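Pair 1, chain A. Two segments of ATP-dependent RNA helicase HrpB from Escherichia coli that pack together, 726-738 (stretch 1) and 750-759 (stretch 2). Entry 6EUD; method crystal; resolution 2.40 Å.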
# COMPACT_ATOMS: atom_id res chain seq x y z
N ASN A 726 -7.89 13.48 33.09
CA ASN A 726 -8.45 13.28 34.43
C ASN A 726 -9.97 13.41 34.43
O ASN A 726 -10.54 14.12 33.59
CB ASN A 726 -7.85 14.28 35.43
CG ASN A 726 -6.33 14.19 35.52
OD1 ASN A 726 -5.73 13.14 35.28
ND2 ASN A 726 -5.70 15.31 35.88
N PRO A 727 -10.64 12.74 35.39
CA PRO A 727 -12.08 12.97 35.52
C PRO A 727 -12.42 14.45 35.77
O PRO A 727 -11.63 15.17 36.38
CB PRO A 727 -12.47 12.10 36.72
CG PRO A 727 -11.42 11.02 36.75
CD PRO A 727 -10.15 11.70 36.31
N PRO A 728 -13.59 14.90 35.30
CA PRO A 728 -14.02 16.27 35.58
C PRO A 728 -14.15 16.49 37.09
O PRO A 728 -14.70 15.64 37.81
CB PRO A 728 -15.37 16.37 34.87
CG PRO A 728 -15.86 14.94 34.80
CD PRO A 728 -14.65 14.09 34.67
N ALA A 729 -13.62 17.61 37.57
CA ALA A 729 -13.57 17.83 39.01
C ALA A 729 -14.43 19.01 39.45
O ALA A 729 -14.67 19.96 38.71
CB ALA A 729 -12.13 18.03 39.46
N LEU A 730 -14.89 18.94 40.68
CA LEU A 730 -15.71 20.01 41.22
C LEU A 730 -15.26 20.36 42.63
O LEU A 730 -15.47 19.58 43.57
CB LEU A 730 -17.17 19.59 41.22
CG LEU A 730 -18.17 20.67 41.60
CD1 LEU A 730 -18.73 21.34 40.35
CD2 LEU A 730 -19.25 20.06 42.43
N ALA A 731 -14.63 21.52 42.79
CA ALA A 731 -14.16 21.97 44.09
C ALA A 731 -15.28 22.72 44.79
O ALA A 731 -15.69 23.79 44.34
CB ALA A 731 -12.94 22.84 43.94
N VAL A 732 -15.78 22.15 45.89
CA VAL A 732 -16.97 22.69 46.54
C VAL A 732 -16.90 22.51 48.05
O VAL A 732 -16.46 21.47 48.53
CB VAL A 732 -18.27 22.02 46.01
CG1 VAL A 732 -18.23 20.51 46.22
CG2 VAL A 732 -19.50 22.60 46.67
N ARG A 733 -17.34 23.51 48.80
CA ARG A 733 -17.42 23.35 50.25
C ARG A 733 -18.41 22.23 50.58
O ARG A 733 -19.53 22.19 50.07
CB ARG A 733 -17.83 24.66 50.93
CG ARG A 733 -16.82 25.78 50.76
CD ARG A 733 -17.35 27.09 51.32
NE ARG A 733 -18.56 27.50 50.62
CZ ARG A 733 -19.33 28.52 50.99
NH1 ARG A 733 -19.01 29.25 52.05
NH2 ARG A 733 -20.41 28.81 50.28
N MET A 734 -17.97 21.31 51.42
CA MET A 734 -18.77 20.16 51.82
C MET A 734 -20.15 20.57 52.30
O MET A 734 -21.14 19.94 51.95
CB MET A 734 -18.05 19.39 52.92
CG MET A 734 -18.77 18.14 53.39
SD MET A 734 -17.85 17.23 54.65
CE MET A 734 -17.86 18.39 56.02
N GLN A 735 -20.22 21.64 53.07
CA GLN A 735 -21.48 22.11 53.64
C GLN A 735 -22.55 22.35 52.55
O GLN A 735 -23.75 22.20 52.80
CB GLN A 735 -21.24 23.40 54.46
CG GLN A 735 -20.84 24.60 53.62
CD GLN A 735 -19.74 25.45 54.24
OE1 GLN A 735 -19.01 25.00 55.12
NE2 GLN A 735 -19.60 26.67 53.76
N GLU A 736 -22.11 22.70 51.34
CA GLU A 736 -23.02 23.01 50.25
C GLU A 736 -23.62 21.76 49.61
O GLU A 736 -24.61 21.84 48.89
CB GLU A 736 -22.32 23.86 49.19
CG GLU A 736 -21.93 25.26 49.65
CD GLU A 736 -21.97 26.29 48.52
OE1 GLU A 736 -20.98 26.44 47.77
OE2 GLU A 736 -23.02 26.95 48.37
N MET A 737 -23.02 20.61 49.86
CA MET A 737 -23.51 19.36 49.27
C MET A 737 -24.54 18.65 50.15
O MET A 737 -24.98 17.54 49.84
CB MET A 737 -22.35 18.43 48.98
CG MET A 737 -21.38 18.96 47.95
SD MET A 737 -22.22 19.35 46.42
CE MET A 737 -22.97 17.75 46.01
N PHE A 738 -24.92 19.27 51.26
CA PHE A 738 -25.93 18.67 52.14
C PHE A 738 -27.28 18.54 51.45
O PHE A 738 -27.77 19.48 50.82
CB PHE A 738 -26.09 19.49 53.41
CG PHE A 738 -24.92 19.43 54.32
CD1 PHE A 738 -23.98 18.42 54.20
CD2 PHE A 738 -24.74 20.39 55.30
CE1 PHE A 738 -22.89 18.36 55.04
CE2 PHE A 738 -23.65 20.34 56.14
CZ PHE A 738 -22.72 19.32 56.01
N ARG A 750 -23.38 9.58 32.67
CA ARG A 750 -22.31 8.60 32.45
C ARG A 750 -21.04 8.82 33.27
O ARG A 750 -20.25 7.89 33.47
CB ARG A 750 -21.95 8.59 30.96
CG ARG A 750 -23.04 8.03 30.07
CD ARG A 750 -22.72 8.23 28.58
NE ARG A 750 -23.85 7.80 27.76
CZ ARG A 750 -23.91 7.91 26.43
NH1 ARG A 750 -22.91 8.44 25.74
NH2 ARG A 750 -25.00 7.49 25.80
N VAL A 751 -20.82 10.05 33.73
CA VAL A 751 -19.56 10.40 34.34
C VAL A 751 -19.76 11.13 35.66
O VAL A 751 -20.19 12.28 35.68
CB VAL A 751 -18.71 11.29 33.40
CG1 VAL A 751 -17.39 11.68 34.09
CG2 VAL A 751 -18.45 10.57 32.08
N PRO A 752 -19.42 10.47 36.77
CA PRO A 752 -19.56 11.17 38.05
C PRO A 752 -18.48 12.24 38.20
O PRO A 752 -17.35 12.05 37.75
CB PRO A 752 -19.41 10.05 39.08
CG PRO A 752 -18.56 9.00 38.37
CD PRO A 752 -18.83 9.13 36.89
N LEU A 753 -18.84 13.38 38.79
CA LEU A 753 -17.87 14.42 39.09
C LEU A 753 -16.98 14.02 40.26
O LEU A 753 -17.45 13.49 41.26
CB LEU A 753 -18.58 15.74 39.40
CG LEU A 753 -19.30 16.33 38.19
CD1 LEU A 753 -20.04 17.55 38.60
CD2 LEU A 753 -18.31 16.67 37.09
N VAL A 754 -15.69 14.26 40.13
CA VAL A 754 -14.83 14.06 41.29
C VAL A 754 -15.02 15.28 42.16
O VAL A 754 -14.74 16.40 41.73
CB VAL A 754 -13.34 13.87 40.91
CG1 VAL A 754 -12.48 13.87 42.16
CG2 VAL A 754 -13.13 12.57 40.12
N LEU A 755 -15.54 15.07 43.37
CA LEU A 755 -15.83 16.15 44.31
C LEU A 755 -14.62 16.43 45.17
O LEU A 755 -14.12 15.56 45.89
CB LEU A 755 -17.01 15.81 45.21
CG LEU A 755 -18.35 15.45 44.57
CD1 LEU A 755 -19.42 15.26 45.66
CD2 LEU A 755 -18.74 16.56 43.60
N GLU A 756 -14.14 17.66 45.10
CA GLU A 756 -13.10 18.07 46.02
C GLU A 756 -13.77 18.82 47.16
O GLU A 756 -14.01 20.03 47.09
CB GLU A 756 -12.05 18.88 45.28
CG GLU A 756 -11.33 18.02 44.22
CD GLU A 756 -10.52 18.83 43.21
OE1 GLU A 756 -10.99 19.90 42.76
OE2 GLU A 756 -9.39 18.42 42.87
N LEU A 757 -14.10 18.07 48.20
CA LEU A 757 -14.89 18.57 49.31
C LEU A 757 -14.04 19.40 50.25
O LEU A 757 -13.03 18.93 50.77
CB LEU A 757 -15.55 17.42 50.06
CG LEU A 757 -16.56 16.66 49.20
CD1 LEU A 757 -17.23 15.52 49.96
CD2 LEU A 757 -17.60 17.64 48.69
N LEU A 758 -14.46 20.63 50.47
CA LEU A 758 -13.65 21.61 51.18
C LEU A 758 -14.32 22.01 52.49
O LEU A 758 -15.52 21.81 52.67
CB LEU A 758 -13.41 22.83 50.30
CG LEU A 758 -12.99 22.56 48.85
CD1 LEU A 758 -13.17 23.81 48.00
CD2 LEU A 758 -11.55 22.07 48.73
N SER A 759 -13.53 22.58 53.39
CA SER A 759 -14.02 23.20 54.61
C SER A 759 -14.51 24.64 54.35
O SER A 759 -14.31 25.16 53.26
CB SER A 759 -12.89 23.19 55.64
OG SER A 759 -11.93 24.16 55.29
O HOH W 1 -17.74 22.73 54.32

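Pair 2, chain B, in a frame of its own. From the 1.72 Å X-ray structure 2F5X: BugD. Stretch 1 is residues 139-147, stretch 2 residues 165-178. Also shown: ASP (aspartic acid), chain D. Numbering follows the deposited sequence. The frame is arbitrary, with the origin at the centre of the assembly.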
# COMPACT_ATOMS: atom_id res chain seq x y z
N LYS B 139 20.93 -12.63 -12.35
CA LYS B 139 21.76 -11.50 -11.94
C LYS B 139 20.92 -10.39 -11.31
O LYS B 139 21.48 -9.34 -10.92
CB LYS B 139 22.52 -10.94 -13.15
CG LYS B 139 23.47 -11.92 -13.81
CD LYS B 139 23.58 -11.65 -15.32
CE LYS B 139 24.99 -11.24 -15.71
NZ LYS B 139 25.23 -9.78 -15.48
N ILE B 140 19.61 -10.60 -11.21
CA ILE B 140 18.68 -9.52 -10.84
C ILE B 140 17.98 -9.73 -9.51
O ILE B 140 17.44 -10.82 -9.24
CB ILE B 140 17.63 -9.28 -11.96
CG1 ILE B 140 18.34 -8.88 -13.27
CG2 ILE B 140 16.64 -8.20 -11.54
CD1 ILE B 140 17.44 -8.92 -14.52
N SER B 141 17.95 -8.69 -8.68
CA SER B 141 17.25 -8.73 -7.40
C SER B 141 16.00 -7.86 -7.42
O SER B 141 16.00 -6.74 -7.96
CB SER B 141 18.17 -8.27 -6.26
OG SER B 141 18.67 -6.97 -6.51
N LEU B 142 14.94 -8.40 -6.83
CA LEU B 142 13.67 -7.70 -6.70
C LEU B 142 13.47 -7.36 -5.23
O LEU B 142 13.66 -8.21 -4.37
CB LEU B 142 12.54 -8.62 -7.19
CG LEU B 142 11.10 -8.16 -6.99
CD1 LEU B 142 10.76 -7.01 -7.93
CD2 LEU B 142 10.15 -9.33 -7.21
N ALA B 143 13.09 -6.11 -4.95
CA ALA B 143 12.80 -5.69 -3.59
C ALA B 143 11.30 -5.67 -3.33
O ALA B 143 10.53 -5.32 -4.21
CB ALA B 143 13.38 -4.29 -3.34
N ASN B 144 10.90 -6.05 -2.12
CA ASN B 144 9.54 -5.77 -1.64
C ASN B 144 9.54 -5.46 -0.14
O ASN B 144 10.60 -5.47 0.50
CB ASN B 144 8.54 -6.88 -2.00
CG ASN B 144 8.85 -8.22 -1.31
OD1 ASN B 144 9.34 -8.25 -0.19
ND2 ASN B 144 8.53 -9.32 -1.99
N ALA B 145 8.36 -5.19 0.41
CA ALA B 145 8.25 -4.83 1.82
C ALA B 145 7.69 -6.00 2.65
O ALA B 145 6.99 -5.80 3.66
CB ALA B 145 7.40 -3.54 1.99
N GLY B 146 8.02 -7.22 2.22
CA GLY B 146 7.66 -8.45 2.92
C GLY B 146 6.39 -9.08 2.38
O GLY B 146 5.57 -8.39 1.77
N ILE B 147 6.21 -10.38 2.62
CA ILE B 147 5.01 -11.10 2.19
C ILE B 147 3.78 -10.43 2.82
O ILE B 147 3.71 -10.26 4.04
CB ILE B 147 5.11 -12.60 2.61
CG1 ILE B 147 6.23 -13.29 1.82
CG2 ILE B 147 3.77 -13.32 2.38
CD1 ILE B 147 6.66 -14.63 2.39
N ASN B 165 11.70 -16.57 -11.84
CA ASN B 165 11.89 -16.61 -10.39
C ASN B 165 13.12 -15.77 -10.07
O ASN B 165 14.19 -16.04 -10.63
CB ASN B 165 12.09 -18.06 -9.92
CG ASN B 165 12.21 -18.18 -8.40
OD1 ASN B 165 11.38 -17.65 -7.66
ND2 ASN B 165 13.24 -18.88 -7.94
N LEU B 166 12.97 -14.76 -9.21
CA LEU B 166 14.05 -13.82 -8.89
C LEU B 166 14.40 -13.84 -7.41
O LEU B 166 13.52 -13.96 -6.56
CB LEU B 166 13.63 -12.38 -9.23
CG LEU B 166 13.31 -12.05 -10.70
CD1 LEU B 166 12.93 -10.57 -10.85
CD2 LEU B 166 14.49 -12.39 -11.59
N LEU B 167 15.69 -13.67 -7.12
CA LEU B 167 16.14 -13.28 -5.78
C LEU B 167 15.25 -12.14 -5.30
O LEU B 167 15.12 -11.12 -5.99
CB LEU B 167 17.59 -12.81 -5.82
CG LEU B 167 18.16 -12.10 -4.58
CD1 LEU B 167 18.08 -13.00 -3.35
CD2 LEU B 167 19.60 -11.68 -4.86
N THR B 168 14.63 -12.32 -4.13
CA THR B 168 13.67 -11.35 -3.63
C THR B 168 14.06 -10.92 -2.24
O THR B 168 14.21 -11.76 -1.34
CB THR B 168 12.25 -11.95 -3.65
OG1 THR B 168 11.90 -12.30 -4.99
CG2 THR B 168 11.22 -10.88 -3.26
N ILE B 169 14.23 -9.62 -2.05
CA ILE B 169 14.73 -9.10 -0.78
C ILE B 169 13.63 -8.32 -0.07
O ILE B 169 13.17 -7.29 -0.58
CB ILE B 169 15.97 -8.19 -1.01
CG1 ILE B 169 17.07 -8.93 -1.80
CG2 ILE B 169 16.51 -7.67 0.33
CD1 ILE B 169 18.13 -8.01 -2.39
N PRO B 170 13.19 -8.81 1.09
CA PRO B 170 12.14 -8.13 1.86
C PRO B 170 12.68 -7.07 2.85
O PRO B 170 13.72 -7.28 3.50
CB PRO B 170 11.46 -9.28 2.61
CG PRO B 170 12.63 -10.20 2.94
CD PRO B 170 13.61 -10.07 1.74
N TYR B 171 11.97 -5.94 2.91
CA TYR B 171 12.29 -4.83 3.80
C TYR B 171 11.08 -4.53 4.69
O TYR B 171 9.98 -5.02 4.42
CB TYR B 171 12.62 -3.58 2.98
CG TYR B 171 13.88 -3.69 2.15
CD1 TYR B 171 15.08 -3.15 2.61
CD2 TYR B 171 13.87 -4.33 0.91
CE1 TYR B 171 16.25 -3.24 1.85
CE2 TYR B 171 15.04 -4.43 0.14
CZ TYR B 171 16.22 -3.88 0.62
OH TYR B 171 17.37 -3.98 -0.12
N LYS B 172 11.27 -3.71 5.72
CA LYS B 172 10.16 -3.34 6.62
C LYS B 172 9.25 -2.27 6.03
O LYS B 172 8.34 -1.78 6.70
CB LYS B 172 10.70 -2.89 7.98
CG LYS B 172 11.20 -4.04 8.84
CD LYS B 172 11.83 -3.53 10.13
CE LYS B 172 12.05 -4.66 11.14
NZ LYS B 172 12.51 -5.94 10.52
N GLY B 173 9.52 -1.89 4.79
CA GLY B 173 8.74 -0.89 4.09
C GLY B 173 9.45 -0.54 2.80
O GLY B 173 10.61 -0.93 2.62
N THR B 174 8.79 0.17 1.89
CA THR B 174 9.52 0.58 0.68
C THR B 174 10.35 1.84 0.84
O THR B 174 11.07 2.21 -0.08
CB THR B 174 8.62 0.68 -0.56
OG1 THR B 174 7.49 1.51 -0.25
CG2 THR B 174 8.04 -0.70 -0.90
N ALA B 175 10.28 2.51 2.00
CA ALA B 175 11.26 3.55 2.28
C ALA B 175 12.69 2.97 2.39
O ALA B 175 13.58 3.41 1.65
CB ALA B 175 10.87 4.38 3.54
N PRO B 176 12.95 2.00 3.28
CA PRO B 176 14.27 1.35 3.30
C PRO B 176 14.60 0.65 1.98
O PRO B 176 15.77 0.65 1.58
CB PRO B 176 14.17 0.33 4.45
CG PRO B 176 12.76 0.23 4.79
CD PRO B 176 12.08 1.50 4.36
N ALA B 177 13.60 0.07 1.32
CA ALA B 177 13.86 -0.57 0.02
C ALA B 177 14.34 0.46 -0.99
O ALA B 177 15.31 0.23 -1.71
CB ALA B 177 12.64 -1.29 -0.48
N MSE B 178 13.66 1.61 -1.03
CA MSE B 178 14.04 2.71 -1.92
C MSE B 178 15.46 3.19 -1.66
O MSE B 178 16.21 3.48 -2.61
CB MSE B 178 13.06 3.89 -1.81
CG MSE B 178 13.42 5.06 -2.72
SE MSE B 178 13.31 4.67 -4.63
CE MSE B 178 11.32 4.82 -4.80
N ASP D . 2.89 0.57 1.74
CA ASP D . 4.17 0.02 2.27
C ASP D . 4.98 1.09 3.00
O ASP D . 6.21 0.97 3.13
CB ASP D . 5.00 -0.58 1.15
CG ASP D . 4.36 -1.81 0.55
OD1 ASP D . 4.84 -2.25 -0.51
OD2 ASP D . 3.37 -2.38 1.09
OXT ASP D . 4.38 2.07 3.44
O HOH W 2 17.51 -13.48 -9.32

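Both pairs are built from two neighbouring parallel strands, and 14 central residues superpose with an RMSD of 0.7 Å over N, CA and C. The strand axes diverge by 25° in pair 1 and 28° in pair 2, with the same sign of crossing and closest approaches of 4.5 and 4.6 Å. Parallel strands bond in a staggered ladder, in which one residue donates to one and accepts from the other of the two residues flanking its partner. In pair 1, Leu A730 N donates to Val A754 O (2.8 Å) and Leu A730 O accepts from Glu A756 N (2.8 Å). The matching Leu B142 does the same, its N reaching Leu B167 O at 2.9 Å and its O receiving Ile B169 N at 2.8 Å. Two residues on, Val A732 and Asn B144 repeat the pattern, Val A732 O accepting from Leu A758 N (2.9 Å) and Asn B144 O from Tyr B171 N (2.8 Å).

The ladders differ at their ends. Pair 1 adds a rung at the far end, Met A734 N to Leu A758 O at 2.8 Å; at the matching position Gly B146 N lies 3.7 Å from Tyr B171 O and instead donates to Asn B144 OD1 (2.9 Å). At the near end, Val A754 N bonds directly to Pro A728 O (2.9 Å), whereas a water bridges the matching atoms in pair 2, donating to Ile B140 O (2.7 Å) and accepting from Leu B167 N (2.9 Å).

The leucines Leu A730 and Leu B142 almost coincide, yet their surroundings differ. Leu A730 CD2 packs on Leu A755 CD2 at 3.7 Å, within an apolar face continued by Val A732 and Leu A757, whose CG1 and CD2 meet at 3.8 Å. In pair 2 this face is more polar: Thr B168 falls at the position of Leu A755, and Asn B144 at that of Val A732. Asn B144 still fills the space, placing ND2 3.4 Å from Thr B168 CG2 and OD1 3.7 Å from Pro B170 CB.

On the other face, Ala A731 and Ala B143 meet different neighbours. Ala A731 CB lies 3.7 Å from Glu A756 OE1. Ala B143 CB instead meets Tyr B171 CE2 at 3.9 Å, although the CA-to-CB bond of Tyr B171 points sideways, and, from the following helix, Ala B177 CB at 4.2 Å. At the strand end in pair 1, Arg A733 CG lies 3.6 Å from Ser A759 O before the side chain leads off; the matching Ala B145, just past the strand, sets its CB 3.6 Å from Gly B173 CA and 3.8 Å from CG of the bound aspartic acid.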